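Local coordinates for protein putative isomerase (Sinorhizobium meliloti, PDB 2PPG) that is a putative isomerase of the enolase superfamily, resembling mandelate racemase and muconate lactonizing enzyme, with a capping N-terminal domain and a TIM-barrel domain, at residues 93-96 with 97-101. Sequence-based numbering, arbitrary orientation.
Sequences IGRD and PFDAA
Asp96 and Asp99 are joined through the backbone: the chain folds back in a beta turn over Pro97 and Phe98, both 3-10 in conformation, and Asp99 N donates to Asp96 O at 2.8 Å. The Asp96 side chain adds a second bond over the same turn. Its CG lies anti to the backbone N (chi1 170°), which carries OD1 forward to accept from Phe98 N at 3.0 Å with an N-H...O angle of 164°. This is an Asx turn; the N-H meets the carboxylate from above its plane. OD1 also lies 3.3 Å from Phe98 CD2, with the carboxylate and ring planes 76° apart. Asp99 takes the N-cap position of helix 100-109, yet its carboxylate makes no capping bond; OD1 stands 4.1 Å from Asp96 OD2. Lys146 of the second subunit forms salt bridges with both of these oxygens and probably offsets the repulsion between them, while Gln151 N of that subunit also donates to Asp99 OD1 and its Leu142 packs against Phe98. Asp99 OD2 lies at the edge of the Arg95 guanidinium, near its plane, 4.2 Å from NH2 and too far for a salt bridge; Arg95 NH1 is paired with Asp106 on helix 100-109. In the N-terminal domain, the turn closes the loop between helix 77-92 and helix 100-109: Gly94 and Arg95 bond through their backbones to Val7 of strand 7-17, while Pro97 packs on Leu135 and Phe98 on Leu139 of helix 119-140.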
ATOM      1  N   ILE A  93      -7.769  46.212 -10.595  1.00 33.18           N
ATOM      2  CA  ILE A  93      -8.155  47.332 -11.458  1.00 32.54           C
ATOM      3  C   ILE A  93      -7.731  47.035 -12.898  1.00 31.58           C
ATOM      4  O   ILE A  93      -6.642  46.516 -13.130  1.00 34.35           O
ATOM      5  CB  ILE A  93      -7.516  48.652 -10.982  1.00 34.03           C
ATOM      6  CG1 ILE A  93      -8.068  49.055  -9.608  1.00 37.18           C
ATOM      7  CG2 ILE A  93      -7.756  49.774 -11.990  1.00 33.20           C
ATOM      8  CD1 ILE A  93      -7.241  50.153  -8.910  1.00 34.45           C
ATOM      9  N   GLY A  94      -8.599  47.337 -13.859  1.00 31.71           N
ATOM     10  CA  GLY A  94      -8.313  47.089 -15.270  1.00 31.17           C
ATOM     11  C   GLY A  94      -8.782  45.741 -15.807  1.00 35.76           C
ATOM     12  O   GLY A  94      -8.873  45.559 -17.024  1.00 36.38           O
ATOM     13  N   ARG A  95      -9.065  44.785 -14.918  1.00 34.58           N
ATOM     14  CA  ARG A  95      -9.524  43.464 -15.349  1.00 32.42           C
ATOM     15  C   ARG A  95     -11.028  43.436 -15.533  1.00 32.50           C
ATOM     16  O   ARG A  95     -11.742  44.321 -15.059  1.00 31.65           O
ATOM     17  CB  ARG A  95      -9.119  42.365 -14.366  1.00 32.67           C
ATOM     18  CG  ARG A  95      -7.661  42.390 -13.898  1.00 34.15           C
ATOM     19  CD  ARG A  95      -6.702  41.873 -14.943  1.00 32.55           C
ATOM     20  NE  ARG A  95      -7.136  40.601 -15.521  1.00 34.40           N
ATOM     21  CZ  ARG A  95      -6.622  39.414 -15.211  1.00 33.50           C
ATOM     22  NH1 ARG A  95      -5.657  39.301 -14.298  1.00 36.20           N
ATOM     23  NH2 ARG A  95      -7.082  38.332 -15.808  1.00 31.85           N
ATOM     24  N   ASP A  96     -11.488  42.394 -16.221  1.00 31.53           N
ATOM     25  CA  ASP A  96     -12.896  42.166 -16.538  1.00 29.59           C
ATOM     26  C   ASP A  96     -13.488  41.219 -15.473  1.00 30.12           C
ATOM     27  O   ASP A  96     -12.916  40.169 -15.188  1.00 30.07           O
ATOM     28  CB  ASP A  96     -12.952  41.569 -17.960  1.00 28.08           C
ATOM     29  CG  ASP A  96     -14.324  41.048 -18.369  1.00 32.13           C
ATOM     30  OD1 ASP A  96     -15.355  41.350 -17.741  1.00 39.03           O
ATOM     31  OD2 ASP A  96     -14.377  40.309 -19.369  1.00 36.55           O
ATOM     32  N   PRO A  97     -14.623  41.592 -14.862  1.00 30.04           N
ATOM     33  CA  PRO A  97     -15.242  40.711 -13.870  1.00 29.70           C
ATOM     34  C   PRO A  97     -15.564  39.327 -14.413  1.00 29.19           C
ATOM     35  O   PRO A  97     -15.599  38.361 -13.640  1.00 29.93           O
ATOM     36  CB  PRO A  97     -16.539  41.439 -13.511  1.00 29.35           C
ATOM     37  CG  PRO A  97     -16.248  42.854 -13.795  1.00 31.59           C
ATOM     38  CD  PRO A  97     -15.397  42.833 -15.032  1.00 31.85           C
ATOM     39  N   PHE A  98     -15.781  39.217 -15.722  1.00 27.67           N
ATOM     40  CA  PHE A  98     -16.049  37.909 -16.313  1.00 27.03           C
ATOM     41  C   PHE A  98     -14.845  36.979 -16.255  1.00 27.16           C
ATOM     42  O   PHE A  98     -14.980  35.789 -16.493  1.00 25.39           O
ATOM     43  CB  PHE A  98     -16.623  38.036 -17.722  1.00 25.75           C
ATOM     44  CG  PHE A  98     -18.009  38.595 -17.736  1.00 28.31           C
ATOM     45  CD1 PHE A  98     -19.065  37.863 -17.203  1.00 26.54           C
ATOM     46  CD2 PHE A  98     -18.256  39.869 -18.227  1.00 29.22           C
ATOM     47  CE1 PHE A  98     -20.343  38.390 -17.164  1.00 26.72           C
ATOM     48  CE2 PHE A  98     -19.533  40.398 -18.204  1.00 27.30           C
ATOM     49  CZ  PHE A  98     -20.579  39.654 -17.672  1.00 27.09           C
ATOM     50  N   ASP A  99     -13.682  37.536 -15.913  1.00 27.65           N
ATOM     51  CA  ASP A  99     -12.453  36.761 -15.705  1.00 29.27           C
ATOM     52  C   ASP A  99     -12.192  36.451 -14.226  1.00 29.93           C
ATOM     53  O   ASP A  99     -11.048  36.214 -13.846  1.00 24.79           O
ATOM     54  CB  ASP A  99     -11.236  37.523 -16.245  1.00 30.03           C
ATOM     55  CG  ASP A  99     -11.294  37.755 -17.741  1.00 32.02           C
ATOM     56  OD1 ASP A  99     -12.079  37.080 -18.436  1.00 32.67           O
ATOM     57  OD2 ASP A  99     -10.544  38.628 -18.227  1.00 36.34           O
ATOM     58  N   ALA A 100     -13.246  36.456 -13.406  1.00 32.02           N
ATOM     59  CA  ALA A 100     -13.142  36.288 -11.941  1.00 30.27           C
ATOM     60  C   ALA A 100     -12.181  35.199 -11.482  1.00 31.78           C
ATOM     61  O   ALA A 100     -11.282  35.460 -10.665  1.00 30.10           O
ATOM     62  CB  ALA A 100     -14.524  36.047 -11.320  1.00 30.38           C
ATOM     63  N   ALA A 101     -12.375  33.990 -12.011  1.00 29.55           N
ATOM     64  CA  ALA A 101     -11.600  32.823 -11.587  1.00 29.37           C
ATOM     65  C   ALA A 101     -10.149  32.874 -12.064  1.00 30.30           C
ATOM     66  O   ALA A 101      -9.234  32.429 -11.355  1.00 33.46           O
ATOM     67  CB  ALA A 101     -12.280  31.528 -12.045  1.00 31.36           C
TER